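Local structure of magnesium transporter, putative (Shewanella oneidensis MR-1, 3KXR) at residues N54-Y59 and T133-A138; Q75-F80 and D108-E113; N88-I93 and E147-V152; K99-V104 and P117-L122. The protein probably moves magnesium or related cations across the membrane, this chain being the paired CBS domains with part of the MgtE N domain, outside the transmembrane part. All blocks are in the same frame, centred on the assembly; numbering follows the deposited sequence.

In the fold
From the N terminus, the loop after helix 39-50 meets the start of helix 135-143 in contact 1, closing the longest loop and joining the entry of the first CBS repeat to the second. Nested inside that loop are contact 2, where helix 73-82 meets the end of helix 106-109, and contact 4, where strand 100-105 receives the turn 117-122. These two cross along the chain and share side-chain packing. Contact 3 sets strand 90-94 against strand 149-153; it crosses contacts 1 and 2 and encloses contact 4, whose strand neighbours 90-94 in the same sheet. Contacts 1 and 2 lie about 31 Å apart, centre to centre.

Contact 1: N54-Y59 and T133-A138; sequences NEIGRY and TTLLDA
Ile56 N donates to Thr133 O at 2.8 Å, and this is the main polar link between the two segments. Beside it Asn54 OD1 takes a weak but nearly straight bond from Leu135 N (3.3 Å, 169°). A water that accepts from Leu136 N also lies by Asn54 OD1, though its distance there is too short to be trusted. Thr134, the N-cap, accepts from Asp137 N with its OG1. Its CA-H points at Asn54 O, the CA lying 3.3 Å from that oxygen. Asn54 and Thr134 run side by side, ND2 against CG2.

The apolar part centres on Leu135 CD2, which reaches Tyr59 CE2 at 3.6 Å and Ile56 CD1 at 4.0 Å; the tyrosine and leucine side chains cross at about a right angle. With CG1 anti to its backbone N (chi1 -161°), Ile56 lays that carbon 3.6 Å from Ala138 CB.

Leu171 of helix 165-176 packs on both Ile56 and Leu135, while Gly57 bonds through its backbone to Ala131, just after strand 129-130. The loop following helix 39-50 is thus fastened to the beginning of helix 135-143.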
# COMPACT_ATOMS: atom_id res chain seq x y z
N ASN A 54 17.89 -23.51 2.07
CA ASN A 54 18.70 -24.04 0.99
C ASN A 54 17.87 -24.35 -0.25
O ASN A 54 18.26 -25.20 -1.03
CB ASN A 54 19.46 -25.29 1.47
CG ASN A 54 20.56 -25.75 0.48
OD1 ASN A 54 21.24 -24.94 -0.16
ND2 ASN A 54 20.71 -27.07 0.34
N GLU A 55 16.76 -23.64 -0.44
CA GLU A 55 15.95 -23.78 -1.66
C GLU A 55 16.02 -22.52 -2.48
O GLU A 55 15.82 -21.43 -1.95
CB GLU A 55 14.48 -24.07 -1.32
CG GLU A 55 14.25 -25.44 -0.68
CD GLU A 55 12.77 -25.76 -0.39
OE1 GLU A 55 12.04 -24.93 0.21
OE2 GLU A 55 12.33 -26.88 -0.74
N ILE A 56 16.28 -22.64 -3.78
CA ILE A 56 16.46 -21.45 -4.59
C ILE A 56 15.19 -20.55 -4.67
O ILE A 56 15.27 -19.31 -4.85
CB ILE A 56 16.99 -21.81 -5.98
CG1 ILE A 56 17.62 -20.57 -6.63
CG2 ILE A 56 15.87 -22.46 -6.85
CD1 ILE A 56 18.65 -19.85 -5.77
N GLY A 57 14.02 -21.16 -4.50
CA GLY A 57 12.77 -20.40 -4.41
C GLY A 57 12.85 -19.19 -3.48
O GLY A 57 12.26 -18.15 -3.72
N ARG A 58 13.57 -19.36 -2.39
CA ARG A 58 13.70 -18.32 -1.38
C ARG A 58 14.35 -17.05 -1.95
O ARG A 58 14.01 -15.95 -1.50
CB ARG A 58 14.49 -18.90 -0.21
CG ARG A 58 14.95 -17.90 0.79
CD ARG A 58 15.51 -18.57 2.02
NE ARG A 58 14.44 -19.07 2.87
CZ ARG A 58 14.47 -19.05 4.21
NH1 ARG A 58 15.49 -18.55 4.89
NH2 ARG A 58 13.43 -19.51 4.88
N TYR A 59 15.24 -17.19 -2.94
CA TYR A 59 16.00 -16.04 -3.48
C TYR A 59 15.56 -15.65 -4.88
O TYR A 59 16.22 -14.90 -5.56
CB TYR A 59 17.49 -16.32 -3.46
CG TYR A 59 17.95 -16.72 -2.10
CD1 TYR A 59 18.37 -15.76 -1.17
CD2 TYR A 59 17.94 -18.05 -1.72
CE1 TYR A 59 18.79 -16.15 0.12
CE2 TYR A 59 18.34 -18.43 -0.45
CZ TYR A 59 18.76 -17.49 0.47
OH TYR A 59 19.14 -17.93 1.72
N THR A 133 15.48 -26.60 -5.96
CA THR A 133 16.92 -26.82 -6.25
C THR A 133 17.78 -26.17 -5.17
O THR A 133 17.42 -25.10 -4.64
CB THR A 133 17.28 -26.23 -7.61
OG1 THR A 133 16.43 -26.83 -8.60
CG2 THR A 133 18.74 -26.46 -7.96
N THR A 134 18.89 -26.83 -4.80
CA THR A 134 19.77 -26.30 -3.76
C THR A 134 20.47 -25.06 -4.28
O THR A 134 20.61 -24.89 -5.50
CB THR A 134 20.87 -27.28 -3.28
OG1 THR A 134 21.75 -27.57 -4.37
CG2 THR A 134 20.30 -28.58 -2.74
N LEU A 135 20.93 -24.22 -3.37
CA LEU A 135 21.50 -22.95 -3.77
C LEU A 135 22.71 -23.13 -4.65
O LEU A 135 22.87 -22.45 -5.66
CB LEU A 135 21.86 -22.10 -2.56
CG LEU A 135 20.77 -21.85 -1.52
CD1 LEU A 135 21.28 -20.83 -0.52
CD2 LEU A 135 19.44 -21.40 -2.19
N LEU A 136 23.58 -24.04 -4.27
CA LEU A 136 24.80 -24.29 -5.02
C LEU A 136 24.54 -24.99 -6.36
O LEU A 136 25.25 -24.73 -7.32
CB LEU A 136 25.79 -25.09 -4.18
CG LEU A 136 27.26 -25.19 -4.60
CD1 LEU A 136 28.09 -25.70 -3.39
CD2 LEU A 136 27.52 -26.13 -5.82
N ASP A 137 23.54 -25.86 -6.44
CA ASP A 137 23.18 -26.42 -7.73
C ASP A 137 22.60 -25.33 -8.63
O ASP A 137 22.83 -25.33 -9.82
CB ASP A 137 22.18 -27.55 -7.61
CG ASP A 137 22.79 -28.82 -7.05
OD1 ASP A 137 24.04 -28.89 -6.88
OD2 ASP A 137 22.01 -29.76 -6.76
N ALA A 138 21.85 -24.39 -8.06
CA ALA A 138 21.34 -23.25 -8.82
C ALA A 138 22.48 -22.41 -9.36
O ALA A 138 22.50 -22.08 -10.53
CB ALA A 138 20.46 -22.40 -7.97
O HOH W 1 23.27 -25.24 -1.57

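Contact 2: Q75-F80 and D108-E113; sequences QAQRFF and DIFKHE
Gln77 and Phe110 lie stacked, the amide plane of the glutamine only 8° from the plane of the ring. Gln77 CG sits over one face, offset toward the rim, 3.8 Å from the ring centroid in a CH-pi contact. Beyond CG the glutamine chain is extended (chi2 179°), which sets CD above the ring plane at the CD1-CE1 rim, with NE2 pointing to the backbone of Ile109. There NE2 donates to Ile109 O at 3.0 Å in a nearly straight bond; the acceptor lies in the amide plane, and the donor is tilted slightly from the plane of the carbonyl. Stack and bond together fix the rotation of the amide.

Ile109 slides past Gln77 in the opposite direction. Its CD1 lies 3.9 Å from Ala76 CB, while its CG1 approaches Phe80 CE2 at 3.9 Å. Phe80 crosses Phe110 obliquely, and its CB comes to the edge of that ring, 4.1 Å from CE2.

Behind Ile109 the chain leaves the helix: Asp108 O accepts from Lys111 N and His112 ND1, which reach it from opposite faces of its plane. Across helix 73-82, Phe79 meets Trp21 of the second subunit edge-to-face, and Arg78 forms a salt bridge with Glu20 of that subunit. The pairing of two helices beside a small sheet, here 73-82 and 106-109, is characteristic of the CBS fold.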
# COMPACT_ATOMS: atom_id res chain seq x y z
N GLN A 75 5.78 -7.90 -29.70
CA GLN A 75 5.72 -7.60 -28.26
C GLN A 75 7.05 -7.85 -27.58
O GLN A 75 7.45 -7.09 -26.73
CB GLN A 75 4.66 -8.45 -27.56
CG GLN A 75 3.23 -7.97 -27.78
CD GLN A 75 2.77 -8.20 -29.19
OE1 GLN A 75 2.73 -9.35 -29.66
NE2 GLN A 75 2.48 -7.12 -29.91
N ALA A 76 7.73 -8.93 -27.95
CA ALA A 76 8.97 -9.28 -27.30
C ALA A 76 10.00 -8.21 -27.62
O ALA A 76 10.70 -7.73 -26.73
CB ALA A 76 9.46 -10.65 -27.73
N GLN A 77 10.08 -7.79 -28.87
CA GLN A 77 11.06 -6.75 -29.25
C GLN A 77 10.82 -5.48 -28.45
O GLN A 77 11.77 -4.85 -27.97
CB GLN A 77 11.01 -6.43 -30.76
CG GLN A 77 11.71 -7.52 -31.58
CD GLN A 77 11.68 -7.29 -33.06
OE1 GLN A 77 11.24 -6.25 -33.53
NE2 GLN A 77 12.16 -8.26 -33.81
N ARG A 78 9.57 -5.12 -28.30
CA ARG A 78 9.25 -3.90 -27.60
C ARG A 78 9.56 -4.02 -26.10
O ARG A 78 9.96 -3.06 -25.44
CB ARG A 78 7.79 -3.56 -27.87
CG ARG A 78 7.30 -2.43 -27.06
CD ARG A 78 5.97 -1.92 -27.55
NE ARG A 78 5.58 -0.73 -26.80
CZ ARG A 78 4.32 -0.34 -26.62
NH1 ARG A 78 3.33 -1.05 -27.14
NH2 ARG A 78 4.05 0.75 -25.93
N PHE A 79 9.42 -5.23 -25.55
CA PHE A 79 9.71 -5.44 -24.13
C PHE A 79 11.20 -5.23 -23.84
O PHE A 79 11.59 -4.61 -22.85
CB PHE A 79 9.31 -6.87 -23.73
CG PHE A 79 8.65 -6.99 -22.37
CD1 PHE A 79 8.86 -6.05 -21.37
CD2 PHE A 79 7.84 -8.09 -22.08
CE1 PHE A 79 8.27 -6.19 -20.13
CE2 PHE A 79 7.24 -8.25 -20.84
CZ PHE A 79 7.44 -7.31 -19.86
N PHE A 80 12.03 -5.76 -24.72
CA PHE A 80 13.44 -5.66 -24.52
C PHE A 80 13.88 -4.22 -24.71
O PHE A 80 14.81 -3.81 -24.10
CB PHE A 80 14.19 -6.49 -25.52
CG PHE A 80 14.27 -7.91 -25.18
CD1 PHE A 80 14.95 -8.31 -24.06
CD2 PHE A 80 13.73 -8.87 -26.03
CE1 PHE A 80 15.04 -9.66 -23.74
CE2 PHE A 80 13.84 -10.22 -25.73
CZ PHE A 80 14.50 -10.61 -24.58
N ASP A 108 17.97 -13.94 -30.79
CA ASP A 108 17.16 -14.62 -31.78
C ASP A 108 15.94 -13.83 -32.11
O ASP A 108 15.59 -13.74 -33.28
CB ASP A 108 16.73 -16.04 -31.36
CG ASP A 108 17.91 -16.92 -30.94
OD1 ASP A 108 19.01 -16.80 -31.54
OD2 ASP A 108 17.72 -17.72 -29.99
N ILE A 109 15.26 -13.23 -31.14
CA ILE A 109 14.00 -12.61 -31.49
C ILE A 109 14.15 -11.33 -32.28
O ILE A 109 13.17 -10.89 -32.90
CB ILE A 109 13.02 -12.35 -30.32
CG1 ILE A 109 13.47 -11.20 -29.49
CG2 ILE A 109 12.66 -13.63 -29.52
CD1 ILE A 109 12.66 -10.01 -29.80
N PHE A 110 15.33 -10.72 -32.30
CA PHE A 110 15.56 -9.61 -33.23
C PHE A 110 15.89 -10.06 -34.63
O PHE A 110 16.10 -9.23 -35.49
CB PHE A 110 16.57 -8.60 -32.68
CG PHE A 110 15.95 -7.64 -31.70
CD1 PHE A 110 15.26 -6.52 -32.14
CD2 PHE A 110 15.96 -7.91 -30.34
CE1 PHE A 110 14.64 -5.65 -31.23
CE2 PHE A 110 15.35 -7.03 -29.41
CZ PHE A 110 14.69 -5.92 -29.86
N LYS A 111 15.88 -11.36 -34.87
CA LYS A 111 16.06 -11.89 -36.23
C LYS A 111 14.79 -12.43 -36.85
O LYS A 111 14.83 -12.85 -37.99
CB LYS A 111 17.12 -13.01 -36.26
CG LYS A 111 18.51 -12.52 -35.87
CD LYS A 111 19.62 -13.53 -36.15
CE LYS A 111 20.91 -12.78 -36.53
NZ LYS A 111 22.06 -13.71 -36.66
N HIS A 112 13.67 -12.43 -36.14
CA HIS A 112 12.44 -12.97 -36.70
C HIS A 112 11.49 -11.86 -37.10
O HIS A 112 11.74 -10.69 -36.87
CB HIS A 112 11.80 -13.94 -35.71
CG HIS A 112 12.48 -15.27 -35.68
ND1 HIS A 112 13.48 -15.58 -34.78
CD2 HIS A 112 12.33 -16.36 -36.46
CE1 HIS A 112 13.90 -16.81 -34.99
NE2 HIS A 112 13.23 -17.30 -36.02
N GLU A 113 10.41 -12.24 -37.77
CA GLU A 113 9.44 -11.27 -38.23
C GLU A 113 8.50 -10.93 -37.08
O GLU A 113 8.18 -11.80 -36.29
CB GLU A 113 8.69 -11.82 -39.44
CG GLU A 113 9.60 -12.11 -40.68
CD GLU A 113 10.36 -10.84 -41.14
OE1 GLU A 113 9.70 -9.78 -41.39
OE2 GLU A 113 11.62 -10.89 -41.22

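Contact 3: N88-I93 and E147-V152; sequences NDNLFI and EIELPV
Asn90 and Phe92 face Glu149 and Pro151 across two nearly parallel strand segments, 90-93 and 149-152, whose axes run 16° apart and approach to 8.6 Å, too far for backbone pairing. Side chains fill the interval. Glu149 OE2 is gripped by three N-H groups: Asp89 N and Asn90 N, each at 2.9 Å and nearly along the C-O axis, and Asn88 ND2 at 3.0 Å, which meets the syn lone pair of OE2 with that oxygen tilted from the asparagine's amide plane. Glu149 CG lies between its backbone N and carbonyl carbon (chi1 61°), and the extended chain beyond spans the gap. The other oxygen, OE1, forms a salt bridge with Arg162 and accepts from water 3, which also donates to Asn90 O. An alanine at Glu149 would probably leave these three N-H groups without their shared acceptor and Arg162 without its carboxylate mate.

The two strands belong to different three-stranded sheets, one in each CBS repeat, and the contact thus lies at the interface of the CBS pair, as in the Bateman module. Farther along, Pro151 CB stands over the centre of the Phe92 ring in a CH-pi contact, 3.8 Å from the centroid and 10° off its normal; Pro151 CD approaches Phe92 CE1 at 3.7 Å. Asn90 ND2 in turn donates to Glu147 OE1 at 3.1 Å, keeping that oxygen in its amide plane but meeting it from above the carboxylate plane. Glu147 OE1 also forms a salt bridge with Arg105, and water 2 bridges it to Asp89 OD1 and Ile148 N.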
# COMPACT_ATOMS: atom_id res chain seq x y z
N ASN A 88 19.57 -9.42 -17.99
CA ASN A 88 18.42 -9.79 -18.72
C ASN A 88 18.74 -9.86 -20.17
O ASN A 88 19.12 -8.87 -20.76
CB ASN A 88 17.33 -8.76 -18.51
CG ASN A 88 16.10 -9.06 -19.33
OD1 ASN A 88 15.61 -8.18 -20.04
ND2 ASN A 88 15.58 -10.31 -19.25
N ASP A 89 18.62 -11.04 -20.74
CA ASP A 89 18.56 -11.12 -22.19
C ASP A 89 17.68 -12.25 -22.70
O ASP A 89 17.83 -12.68 -23.83
CB ASP A 89 19.96 -11.20 -22.77
CG ASP A 89 20.56 -12.55 -22.60
OD1 ASP A 89 19.97 -13.36 -21.82
OD2 ASP A 89 21.58 -12.80 -23.28
N ASN A 90 16.75 -12.70 -21.86
CA ASN A 90 15.79 -13.72 -22.22
C ASN A 90 14.42 -13.29 -21.78
O ASN A 90 14.26 -12.44 -20.91
CB ASN A 90 16.15 -15.06 -21.57
CG ASN A 90 17.32 -15.71 -22.22
OD1 ASN A 90 17.63 -15.42 -23.36
ND2 ASN A 90 17.98 -16.59 -21.51
N LEU A 91 13.42 -13.91 -22.37
CA LEU A 91 12.04 -13.60 -22.03
C LEU A 91 11.26 -14.92 -21.95
O LEU A 91 11.49 -15.84 -22.74
CB LEU A 91 11.51 -12.63 -23.07
CG LEU A 91 10.11 -12.07 -23.04
CD1 LEU A 91 10.09 -10.74 -23.79
CD2 LEU A 91 9.23 -13.10 -23.71
N PHE A 92 10.40 -15.03 -20.95
CA PHE A 92 9.78 -16.30 -20.64
C PHE A 92 8.34 -16.33 -21.11
O PHE A 92 7.64 -15.33 -20.98
CB PHE A 92 9.88 -16.54 -19.13
CG PHE A 92 11.28 -16.45 -18.64
CD1 PHE A 92 12.29 -17.16 -19.27
CD2 PHE A 92 11.61 -15.60 -17.60
CE1 PHE A 92 13.61 -17.05 -18.83
CE2 PHE A 92 12.95 -15.50 -17.15
CZ PHE A 92 13.93 -16.22 -17.78
N ILE A 93 7.92 -17.45 -21.67
CA ILE A 93 6.58 -17.60 -22.21
C ILE A 93 5.80 -18.53 -21.34
O ILE A 93 6.28 -19.63 -21.02
CB ILE A 93 6.58 -18.17 -23.64
CG1 ILE A 93 7.46 -17.31 -24.53
CG2 ILE A 93 5.16 -18.25 -24.23
CD1 ILE A 93 7.07 -15.86 -24.60
N GLU A 147 23.81 -18.67 -20.15
CA GLU A 147 22.74 -17.80 -19.66
C GLU A 147 23.20 -16.82 -18.58
O GLU A 147 24.12 -17.11 -17.81
CB GLU A 147 21.63 -18.62 -19.02
CG GLU A 147 21.20 -19.91 -19.74
CD GLU A 147 20.67 -19.67 -21.14
OE1 GLU A 147 20.38 -18.50 -21.50
OE2 GLU A 147 20.58 -20.66 -21.89
N ILE A 148 22.54 -15.68 -18.51
CA ILE A 148 22.77 -14.76 -17.42
C ILE A 148 21.56 -14.72 -16.46
O ILE A 148 21.55 -13.97 -15.47
CB ILE A 148 23.20 -13.35 -17.93
CG1 ILE A 148 22.14 -12.67 -18.81
CG2 ILE A 148 24.51 -13.47 -18.69
CD1 ILE A 148 22.46 -11.12 -19.20
N GLU A 149 20.57 -15.56 -16.72
CA GLU A 149 19.45 -15.69 -15.82
C GLU A 149 18.78 -16.99 -16.12
O GLU A 149 18.83 -17.46 -17.26
CB GLU A 149 18.45 -14.55 -16.06
CG GLU A 149 17.86 -14.56 -17.48
CD GLU A 149 17.03 -13.33 -17.85
OE1 GLU A 149 16.14 -12.92 -17.05
OE2 GLU A 149 17.23 -12.81 -18.97
N LEU A 150 18.12 -17.56 -15.14
CA LEU A 150 17.28 -18.71 -15.41
C LEU A 150 15.91 -18.54 -14.76
O LEU A 150 15.81 -18.00 -13.66
CB LEU A 150 17.91 -19.99 -14.87
CG LEU A 150 19.09 -20.62 -15.64
CD1 LEU A 150 19.63 -21.84 -14.87
CD2 LEU A 150 18.65 -20.99 -17.06
N PRO A 151 14.86 -19.03 -15.42
CA PRO A 151 13.54 -19.05 -14.81
C PRO A 151 13.45 -20.09 -13.72
O PRO A 151 14.08 -21.17 -13.80
CB PRO A 151 12.63 -19.43 -15.98
CG PRO A 151 13.48 -20.23 -16.84
CD PRO A 151 14.87 -19.74 -16.70
N VAL A 152 12.64 -19.78 -12.71
CA VAL A 152 12.34 -20.68 -11.64
C VAL A 152 10.85 -21.05 -11.68
O VAL A 152 9.98 -20.20 -11.80
CB VAL A 152 12.70 -20.05 -10.30
CG1 VAL A 152 12.34 -20.99 -9.17
CG2 VAL A 152 14.19 -19.70 -10.27
O HOH W 2 20.28 -15.54 -20.27
O HOH W 3 13.52 -12.07 -18.13
O HOH W 4 17.08 -18.06 -19.32

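Contact 4: K99-V104 and P117-L122; sequences KYLGTV and PLISLL
A classic beta bulge at Leu101 and Gly102, both opposite Ile93, shapes the strand of the first CBS repeat on which Leu122 and Ile119 rest. The contact is apolar. Leu122 CD1 lies 3.7 Å from Leu101 O, and its other methyl, CD2, reaches Val104 CG1 at 4.1 Å and Gly102 CA at 4.2 Å. Glycine at the bulge leaves room for this: a CB on Gly102 would stand about 3.0 Å from Leu122 CD1. An alanine at Leu122 would probably open a gap over Gly102 and deprive Val104 CG1 of one of its apolar neighbours.

Toward the other end, Leu101 CD1 meets Ile119 CD1 at 3.8 Å, methyl to methyl. Ile119 CG1 is anti to its backbone N (chi1 -170°), the start of the branch that carries CD1 to the strand. Val104 CG1 also touches the backbone of the turn, 3.8 Å from Leu121 O, with Leu118 CD2 somewhat farther off. Ser120 OG and Ser120 N both donate to Pro117 O, closing the short 3-10 turn.

Leu118 and Leu122 also pack on Ile93 of the adjacent strand, and Thr103 bonds through its backbone to Ser123. The segment linking the two repeats thus packs against the outer strand of the first three-stranded sheet, as the linker of a tandem CBS pair.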
# COMPACT_ATOMS: atom_id res chain seq x y z
N LYS A 99 1.76 -21.69 -16.60
CA LYS A 99 2.76 -22.75 -16.72
C LYS A 99 3.86 -22.27 -17.62
O LYS A 99 3.60 -21.80 -18.71
CB LYS A 99 2.16 -24.02 -17.31
CG LYS A 99 0.93 -24.51 -16.56
CD LYS A 99 1.26 -25.05 -15.14
CE LYS A 99 -0.02 -25.26 -14.28
NZ LYS A 99 -0.13 -24.26 -13.14
N TYR A 100 5.09 -22.41 -17.16
CA TYR A 100 6.23 -22.09 -17.98
C TYR A 100 6.23 -23.01 -19.18
O TYR A 100 6.19 -24.20 -19.01
CB TYR A 100 7.51 -22.30 -17.19
CG TYR A 100 8.79 -22.24 -17.99
CD1 TYR A 100 9.32 -21.03 -18.41
CD2 TYR A 100 9.49 -23.38 -18.29
CE1 TYR A 100 10.49 -20.95 -19.11
CE2 TYR A 100 10.67 -23.31 -19.03
CZ TYR A 100 11.16 -22.09 -19.41
OH TYR A 100 12.33 -22.02 -20.14
N LEU A 101 6.28 -22.43 -20.39
CA LEU A 101 6.45 -23.18 -21.63
C LEU A 101 7.90 -23.16 -22.20
O LEU A 101 8.32 -24.10 -22.83
CB LEU A 101 5.53 -22.56 -22.69
CG LEU A 101 4.03 -22.47 -22.42
CD1 LEU A 101 3.34 -21.90 -23.61
CD2 LEU A 101 3.45 -23.88 -22.08
N GLY A 102 8.63 -22.06 -22.03
CA GLY A 102 9.95 -21.91 -22.64
C GLY A 102 10.50 -20.49 -22.59
O GLY A 102 9.89 -19.60 -22.03
N THR A 103 11.64 -20.31 -23.22
CA THR A 103 12.39 -19.08 -23.19
C THR A 103 12.68 -18.64 -24.61
O THR A 103 13.05 -19.47 -25.44
CB THR A 103 13.75 -19.35 -22.48
OG1 THR A 103 13.49 -19.76 -21.13
CG2 THR A 103 14.70 -18.14 -22.48
N VAL A 104 12.51 -17.36 -24.90
CA VAL A 104 13.03 -16.83 -26.17
C VAL A 104 14.19 -15.89 -25.87
O VAL A 104 14.12 -15.15 -24.92
CB VAL A 104 11.93 -16.11 -27.02
CG1 VAL A 104 10.67 -17.00 -27.14
CG2 VAL A 104 11.55 -14.78 -26.43
N PRO A 117 4.35 -15.76 -33.83
CA PRO A 117 4.08 -16.07 -32.43
C PRO A 117 5.33 -16.58 -31.69
O PRO A 117 6.11 -17.39 -32.21
CB PRO A 117 3.01 -17.15 -32.51
CG PRO A 117 2.47 -17.05 -33.92
CD PRO A 117 3.62 -16.65 -34.73
N LEU A 118 5.50 -16.08 -30.48
CA LEU A 118 6.63 -16.47 -29.68
C LEU A 118 6.57 -17.95 -29.38
O LEU A 118 7.61 -18.62 -29.30
CB LEU A 118 6.62 -15.67 -28.38
CG LEU A 118 6.85 -14.19 -28.62
CD1 LEU A 118 6.67 -13.45 -27.31
CD2 LEU A 118 8.25 -14.03 -29.26
N ILE A 119 5.36 -18.49 -29.24
CA ILE A 119 5.26 -19.90 -28.91
C ILE A 119 5.92 -20.76 -30.00
O ILE A 119 6.32 -21.90 -29.75
CB ILE A 119 3.82 -20.32 -28.57
CG1 ILE A 119 3.82 -21.75 -28.00
CG2 ILE A 119 2.93 -20.24 -29.78
CD1 ILE A 119 2.48 -22.24 -27.33
N SER A 120 6.07 -20.23 -31.21
CA SER A 120 6.74 -20.98 -32.28
C SER A 120 8.26 -20.80 -32.32
O SER A 120 8.92 -21.41 -33.14
CB SER A 120 6.17 -20.59 -33.66
OG SER A 120 6.49 -19.25 -34.01
N LEU A 121 8.83 -20.00 -31.42
CA LEU A 121 10.25 -19.72 -31.47
C LEU A 121 10.94 -20.03 -30.15
O LEU A 121 11.93 -19.39 -29.81
CB LEU A 121 10.43 -18.25 -31.79
CG LEU A 121 9.76 -17.76 -33.08
CD1 LEU A 121 9.74 -16.25 -33.03
CD2 LEU A 121 10.45 -18.29 -34.34
N LEU A 122 10.45 -21.01 -29.40
CA LEU A 122 11.02 -21.29 -28.08
C LEU A 122 12.40 -21.86 -28.27
O LEU A 122 12.62 -22.68 -29.16
CB LEU A 122 10.15 -22.27 -27.29
CG LEU A 122 8.72 -21.83 -27.07
CD1 LEU A 122 7.96 -22.91 -26.32
CD2 LEU A 122 8.68 -20.49 -26.35